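Local coordinates for protein isomerase/lactonizing enzyme (Agrobacterium tumefaciens, PDB 1RVK) that is of unknown function but, as a magnesium-binding member of the enolase superfamily, probably acts on a carboxylate substrate by abstracting its alpha proton, at residues 165-171 with 327-333; 8-12 with 33-37. The contacts are given in a common frame with arbitrary orientation. Numbering follows the deposited sequence.

Contact 1: 165-171 with 327-333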
loop_
_atom_site.group_PDB
_atom_site.type_symbol
_atom_site.label_atom_id
_atom_site.label_comp_id
_atom_site.label_asym_id
_atom_site.label_seq_id
_atom_site.Cartn_x
_atom_site.Cartn_y
_atom_site.Cartn_z
ATOM N N TYR A 165 5.929 17.430 -3.655
ATOM C CA TYR A 165 5.456 16.288 -4.434
ATOM C C TYR A 165 5.489 16.600 -5.927
ATOM O O TYR A 165 4.992 17.640 -6.354
ATOM C CB TYR A 165 4.024 15.927 -4.025
ATOM C CG TYR A 165 3.910 15.283 -2.660
ATOM C CD1 TYR A 165 4.272 13.950 -2.467
ATOM C CD2 TYR A 165 3.430 16.000 -1.562
ATOM C CE1 TYR A 165 4.155 13.344 -1.218
ATOM C CE2 TYR A 165 3.313 15.400 -0.301
ATOM C CZ TYR A 165 3.677 14.072 -0.141
ATOM O OH TYR A 165 3.563 13.465 1.088
ATOM N N LYS A 166 6.074 15.697 -6.713
ATOM C CA LYS A 166 6.152 15.872 -8.162
ATOM C C LYS A 166 5.001 15.144 -8.857
ATOM O O LYS A 166 4.793 15.285 -10.065
ATOM C CB LYS A 166 7.490 15.349 -8.691
ATOM C CG LYS A 166 8.689 16.239 -8.364
ATOM C CD LYS A 166 9.972 15.636 -8.928
ATOM C CE LYS A 166 11.103 16.654 -9.009
ATOM N NZ LYS A 166 11.457 17.258 -7.701
ATOM N N GLY A 167 4.258 14.368 -8.079
ATOM C CA GLY A 167 3.121 13.632 -8.604
ATOM C C GLY A 167 2.008 13.661 -7.574
ATOM O O GLY A 167 2.279 13.762 -6.382
ATOM N N ILE A 168 0.763 13.577 -8.028
ATOM C CA ILE A 168 -0.390 13.604 -7.132
ATOM C C ILE A 168 -1.462 12.650 -7.633
ATOM O O ILE A 168 -1.797 12.670 -8.817
ATOM C CB ILE A 168 -1.016 15.019 -7.079
ATOM C CG1 ILE A 168 0.004 16.015 -6.530
ATOM C CG2 ILE A 168 -2.274 15.009 -6.205
ATOM C CD1 ILE A 168 -0.436 17.463 -6.649
ATOM N N LYS A 169 -1.998 11.818 -6.742
ATOM C CA LYS A 169 -3.057 10.897 -7.143
ATOM C C LYS A 169 -4.330 11.189 -6.364
ATOM O O LYS A 169 -4.314 11.296 -5.139
ATOM C CB LYS A 169 -2.662 9.435 -6.909
ATOM C CG LYS A 169 -3.691 8.459 -7.496
ATOM C CD LYS A 169 -3.230 7.005 -7.446
ATOM C CE LYS A 169 -3.384 6.401 -6.056
ATOM N NZ LYS A 169 -2.826 5.015 -6.003
ATOM N N LEU A 170 -5.439 11.322 -7.079
ATOM C CA LEU A 170 -6.705 11.579 -6.414
ATOM C C LEU A 170 -7.491 10.298 -6.222
ATOM O O LEU A 170 -7.513 9.444 -7.107
ATOM C CB LEU A 170 -7.591 12.516 -7.239
ATOM C CG LEU A 170 -7.182 13.919 -7.681
ATOM C CD1 LEU A 170 -8.405 14.584 -8.298
ATOM C CD2 LEU A 170 -6.688 14.736 -6.501
ATOM N N HIS A 171 -8.102 10.155 -5.051
ATOM C CA HIS A 171 -9.011 9.044 -4.787
ATOM C C HIS A 171 -10.272 9.897 -4.709
ATOM O O HIS A 171 -10.346 10.799 -3.874
ATOM C CB HIS A 171 -8.766 8.371 -3.427
ATOM C CG HIS A 171 -7.617 7.410 -3.416
ATOM N ND1 HIS A 171 -6.316 7.806 -3.195
ATOM C CD2 HIS A 171 -7.575 6.066 -3.594
ATOM C CE1 HIS A 171 -5.521 6.749 -3.233
ATOM N NE2 HIS A 171 -6.261 5.681 -3.474
ATOM N N TRP A 327 7.174 5.322 -8.648
ATOM C CA TRP A 327 6.991 5.966 -7.349
ATOM C C TRP A 327 6.834 5.106 -6.113
ATOM O O TRP A 327 6.668 3.891 -6.170
ATOM C CB TRP A 327 5.724 6.824 -7.340
ATOM C CG TRP A 327 5.353 7.556 -8.574
ATOM C CD1 TRP A 327 4.628 7.078 -9.632
ATOM C CD2 TRP A 327 5.553 8.946 -8.816
ATOM N NE1 TRP A 327 4.350 8.098 -10.513
ATOM C CE2 TRP A 327 4.908 9.256 -10.036
ATOM C CE3 TRP A 327 6.209 9.967 -8.117
ATOM C CZ2 TRP A 327 4.903 10.550 -10.570
ATOM C CZ3 TRP A 327 6.202 11.250 -8.647
ATOM C CH2 TRP A 327 5.553 11.530 -9.862
ATOM N N TYR A 328 6.846 5.813 -4.987
ATOM C CA TYR A 328 6.564 5.249 -3.678
ATOM C C TYR A 328 5.267 6.007 -3.404
ATOM O O TYR A 328 5.187 7.212 -3.667
ATOM C CB TYR A 328 7.612 5.639 -2.635
ATOM C CG TYR A 328 7.112 5.503 -1.208
ATOM C CD1 TYR A 328 6.835 6.632 -0.436
ATOM C CD2 TYR A 328 6.930 4.246 -0.625
ATOM C CE1 TYR A 328 6.396 6.517 0.881
ATOM C CE2 TYR A 328 6.488 4.117 0.697
ATOM C CZ TYR A 328 6.227 5.260 1.443
ATOM O OH TYR A 328 5.827 5.155 2.756
ATOM N N GLU A 329 4.250 5.307 -2.921
ATOM C CA GLU A 329 2.963 5.935 -2.639
ATOM C C GLU A 329 2.950 6.475 -1.217
ATOM O O GLU A 329 2.939 5.706 -0.260
ATOM C CB GLU A 329 1.833 4.917 -2.828
ATOM C CG GLU A 329 0.450 5.507 -2.646
ATOM C CD GLU A 329 -0.656 4.566 -3.072
ATOM O OE1 GLU A 329 -1.825 5.000 -3.042
ATOM O OE2 GLU A 329 -0.362 3.401 -3.437
ATOM N N ARG A 330 2.950 7.802 -1.085
ATOM C CA ARG A 330 2.963 8.436 0.230
ATOM C C ARG A 330 1.579 8.971 0.584
ATOM O O ARG A 330 1.083 9.910 -0.041
ATOM C CB ARG A 330 3.995 9.570 0.245
ATOM C CG ARG A 330 4.534 9.933 1.631
ATOM C CD ARG A 330 5.829 10.745 1.504
ATOM N NE ARG A 330 6.511 10.923 2.786
ATOM C CZ ARG A 330 6.357 11.973 3.588
ATOM N NH1 ARG A 330 5.543 12.964 3.249
ATOM N NH2 ARG A 330 7.014 12.025 4.740
ATOM N N GLY A 331 0.962 8.360 1.589
ATOM C CA GLY A 331 -0.365 8.771 2.011
ATOM C C GLY A 331 -1.020 7.676 2.831
ATOM O O GLY A 331 -0.325 6.783 3.323
ATOM N N LEU A 332 -2.345 7.704 2.959
ATOM C CA LEU A 332 -3.196 8.718 2.339
ATOM C C LEU A 332 -3.132 10.083 3.021
ATOM O O LEU A 332 -2.960 10.178 4.239
ATOM C CB LEU A 332 -4.642 8.216 2.300
ATOM C CG LEU A 332 -4.811 6.912 1.514
ATOM C CD1 LEU A 332 -6.254 6.448 1.571
ATOM C CD2 LEU A 332 -4.376 7.133 0.076
ATOM N N LEU A 333 -3.289 11.132 2.214
ATOM C CA LEU A 333 -3.217 12.521 2.670
ATOM C C LEU A 333 -4.558 13.255 2.685
ATOM O O LEU A 333 -5.461 12.950 1.902
ATOM C CB LEU A 333 -2.246 13.300 1.772
ATOM C CG LEU A 333 -0.725 13.282 1.976
ATOM C CD1 LEU A 333 -0.264 12.073 2.755
ATOM C CD2 LEU A 333 -0.061 13.353 0.612
#

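Contact 2: 8-12 with 33-37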
loop_
_atom_site.group_PDB
_atom_site.type_symbol
_atom_site.label_atom_id
_atom_site.label_comp_id
_atom_site.label_asym_id
_atom_site.label_seq_id
_atom_site.Cartn_x
_atom_site.Cartn_y
_atom_site.Cartn_z
ATOM N N VAL A 8 2.221 -11.861 19.571
ATOM C CA VAL A 8 1.418 -10.742 19.104
ATOM C C VAL A 8 1.113 -9.836 20.285
ATOM O O VAL A 8 0.661 -10.297 21.332
ATOM C CB VAL A 8 0.084 -11.215 18.487
ATOM C CG1 VAL A 8 -0.781 -10.007 18.124
ATOM C CG2 VAL A 8 0.357 -12.059 17.248
ATOM N N ARG A 9 1.378 -8.547 20.111
ATOM C CA ARG A 9 1.117 -7.560 21.149
ATOM C C ARG A 9 0.163 -6.526 20.579
ATOM O O ARG A 9 0.480 -5.846 19.602
ATOM C CB ARG A 9 2.421 -6.883 21.588
ATOM C CG ARG A 9 3.395 -7.816 22.295
ATOM C CD ARG A 9 4.693 -7.104 22.640
ATOM N NE ARG A 9 5.540 -7.915 23.513
ATOM C CZ ARG A 9 6.100 -9.069 23.162
ATOM N NH1 ARG A 9 5.913 -9.562 21.944
ATOM N NH2 ARG A 9 6.846 -9.737 24.034
ATOM N N VAL A 10 -1.017 -6.429 21.181
ATOM C CA VAL A 10 -2.014 -5.469 20.737
ATOM C C VAL A 10 -1.950 -4.257 21.653
ATOM O O VAL A 10 -1.898 -4.390 22.878
ATOM C CB VAL A 10 -3.433 -6.077 20.782
ATOM C CG1 VAL A 10 -4.447 -5.087 20.222
ATOM C CG2 VAL A 10 -3.466 -7.371 19.981
ATOM N N PHE A 11 -1.940 -3.072 21.053
ATOM C CA PHE A 11 -1.874 -1.837 21.818
ATOM C C PHE A 11 -2.774 -0.790 21.178
ATOM O O PHE A 11 -3.285 -0.994 20.074
ATOM C CB PHE A 11 -0.437 -1.316 21.861
ATOM C CG PHE A 11 0.134 -1.001 20.507
ATOM C CD1 PHE A 11 0.616 -2.015 19.686
ATOM C CD2 PHE A 11 0.172 0.314 20.046
ATOM C CE1 PHE A 11 1.132 -1.726 18.420
ATOM C CE2 PHE A 11 0.684 0.615 18.785
ATOM C CZ PHE A 11 1.165 -0.408 17.969
ATOM N N ARG A 12 -2.961 0.331 21.871
ATOM C CA ARG A 12 -3.807 1.407 21.366
ATOM C C ARG A 12 -2.979 2.567 20.814
ATOM O O ARG A 12 -2.079 3.070 21.482
ATOM C CB ARG A 12 -4.706 1.947 22.485
ATOM C CG ARG A 12 -5.334 0.885 23.375
ATOM C CD ARG A 12 -5.818 1.502 24.689
ATOM N NE ARG A 12 -6.045 0.495 25.726
ATOM C CZ ARG A 12 -7.020 -0.409 25.693
ATOM N NH1 ARG A 12 -7.868 -0.437 24.673
ATOM N NH2 ARG A 12 -7.145 -1.292 26.675
ATOM N N VAL A 33 -7.245 3.560 18.471
ATOM C CA VAL A 33 -7.479 2.406 17.613
ATOM C C VAL A 33 -6.532 1.273 17.990
ATOM O O VAL A 33 -5.353 1.502 18.242
ATOM C CB VAL A 33 -7.250 2.781 16.134
ATOM C CG1 VAL A 33 -7.417 1.557 15.245
ATOM C CG2 VAL A 33 -8.229 3.878 15.724
ATOM N N GLU A 34 -7.051 0.053 18.031
ATOM C CA GLU A 34 -6.220 -1.094 18.366
ATOM C C GLU A 34 -5.321 -1.478 17.195
ATOM O O GLU A 34 -5.786 -1.645 16.065
ATOM C CB GLU A 34 -7.090 -2.287 18.757
ATOM C CG GLU A 34 -7.684 -2.194 20.152
ATOM C CD GLU A 34 -8.468 -3.437 20.527
ATOM O OE1 GLU A 34 -8.125 -4.528 20.026
ATOM O OE2 GLU A 34 -9.415 -3.328 21.333
ATOM N N GLN A 35 -4.031 -1.609 17.476
ATOM C CA GLN A 35 -3.046 -1.984 16.471
ATOM C C GLN A 35 -2.299 -3.203 17.001
ATOM O O GLN A 35 -2.118 -3.342 18.205
ATOM C CB GLN A 35 -2.061 -0.834 16.239
ATOM C CG GLN A 35 -0.943 -1.153 15.254
ATOM C CD GLN A 35 -1.445 -1.349 13.832
ATOM O OE1 GLN A 35 -0.695 -1.767 12.953
ATOM N NE2 GLN A 35 -2.715 -1.036 13.601
ATOM N N ALA A 36 -1.867 -4.088 16.113
ATOM C CA ALA A 36 -1.146 -5.271 16.561
ATOM C C ALA A 36 0.274 -5.318 16.014
ATOM O O ALA A 36 0.538 -4.884 14.892
ATOM C CB ALA A 36 -1.903 -6.530 16.150
HETATM N N MSE A 37 1.192 -5.829 16.826
HETATM C CA MSE A 37 2.575 -5.970 16.405
HETATM C C MSE A 37 2.939 -7.440 16.532
HETATM O O MSE A 37 2.761 -8.042 17.596
HETATM C CB MSE A 37 3.524 -5.127 17.268
HETATM C CG MSE A 37 5.001 -5.302 16.882
HETATM SE SE MSE A 37 6.282 -4.207 17.878
HETATM C CE MSE A 37 6.134 -5.090 19.598
HETATM O O HOH W 1 4.947 -8.339 19.383
HETATM O O HOH W 2 -9.569 -1.359 22.894
#

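Contact 1: 165-171 with 327-333
Two strands of a beta/alpha barrel need not be neighbours to be in contact, and 165-171 and 327-333 illustrate the case. Strand 130-137 pairs in parallel with both and lies between them, so their axes stay 9.1 Å apart at closest approach and cross at -51°. The strands share no backbone hydrogen bond; side chains reach across the gap, one of them to the opposite backbone. The polar part has two links. Lys169 reaches inward until its NZ lies 3.1 Å from OE1 of Glu329, a buried salt bridge. Lys169 forms a second salt bridge with the magnesium ligand Glu232, and Glu329 one with Arg280 as well as a hydrogen bond to Ser136. Tyr165, just ahead of strand 167-171, accepts a hydrogen bond through its OH from Arg330 NH1 over 3.0 Å, in the plane of the guanidinium; the same NH1 forms a salt bridge with Asp340, and NH2 bonds the backbone O of Asp351. Van der Waals packing completes the contact. The Trp327 indole leans on the backbone at Gly167, its CH2 3.5 Å from the glycine CA, where a beta carbon would clash. CE1 of His171 meets CD2 of Leu332 at 3.5 Å, and Tyr165 CZ lies 3.9 Å from Leu333 CD2. A cis peptide precedes Leu332. The magnesium ion, held by Asp206, Glu232 and Glu258, is about 4 Å from the His171 side chain. Charges compensated one against another inside the barrel, beside a metal site, are consistent with a preorganised catalytic centre as in other enolase-superfamily enzymes.

Contact 2: 8-12 with 33-37
Antiparallel pairing is easily followed one residue at a time, here from Val33 to Met37. Val33 offers its carbonyl O to the CA of Arg12, 3.5 Å away, as a CA-H...O contact. Glu34 stands opposite Arg12 in a non-hydrogen-bonded pair; a water bridges the two, accepting a weak bond from Arg12 NH1 and donating to Glu34 OE2. At Gln35 the backbones join directly: its N lies 2.8 Å from Phe11 O, and its O 2.9 Å from Phe11 N. Its CB sits over the Phe11 ring, 4.0 Å from the centroid, a CH-pi contact. Ala36, on the other face, packs its CB 4.2 Å from both Val8 CG1 and Val10 CG2. Selenomethionine Met37 closes a second hydrogen-bonded pair with Arg9, each N 2.9 Å from the other's O; its side chain lies on the same sheet face as Phe11 and Gln35, packed against Phe373 and Ile376 of helix 373-378. This regular pairing belongs to the three-stranded antiparallel meander that, with the helices after it, forms the enolase-superfamily N-terminal domain.

In the fold
The two contacts show two ways in which strands can meet. Contact 2 joins sheet neighbours of the N-terminal domain, near in sequence and partly exposed, through backbone hydrogen bonds, with two waters bridging at its margins. Contact 1 lies deep in the barrel domain, where 155 residues separate its segments; with another strand between them, they meet through side chains, and one buried salt bridge crosses between them, within a wider set of ionic partners. No element is common to both: their centres are about 27 Å apart and their nearest atoms about 13 Å. Contact 2 builds the meander sheet, whereas part of contact 1 lines the barrel interior near the magnesium ion, while its Tyr165-Leu333 side faces helix 150-163.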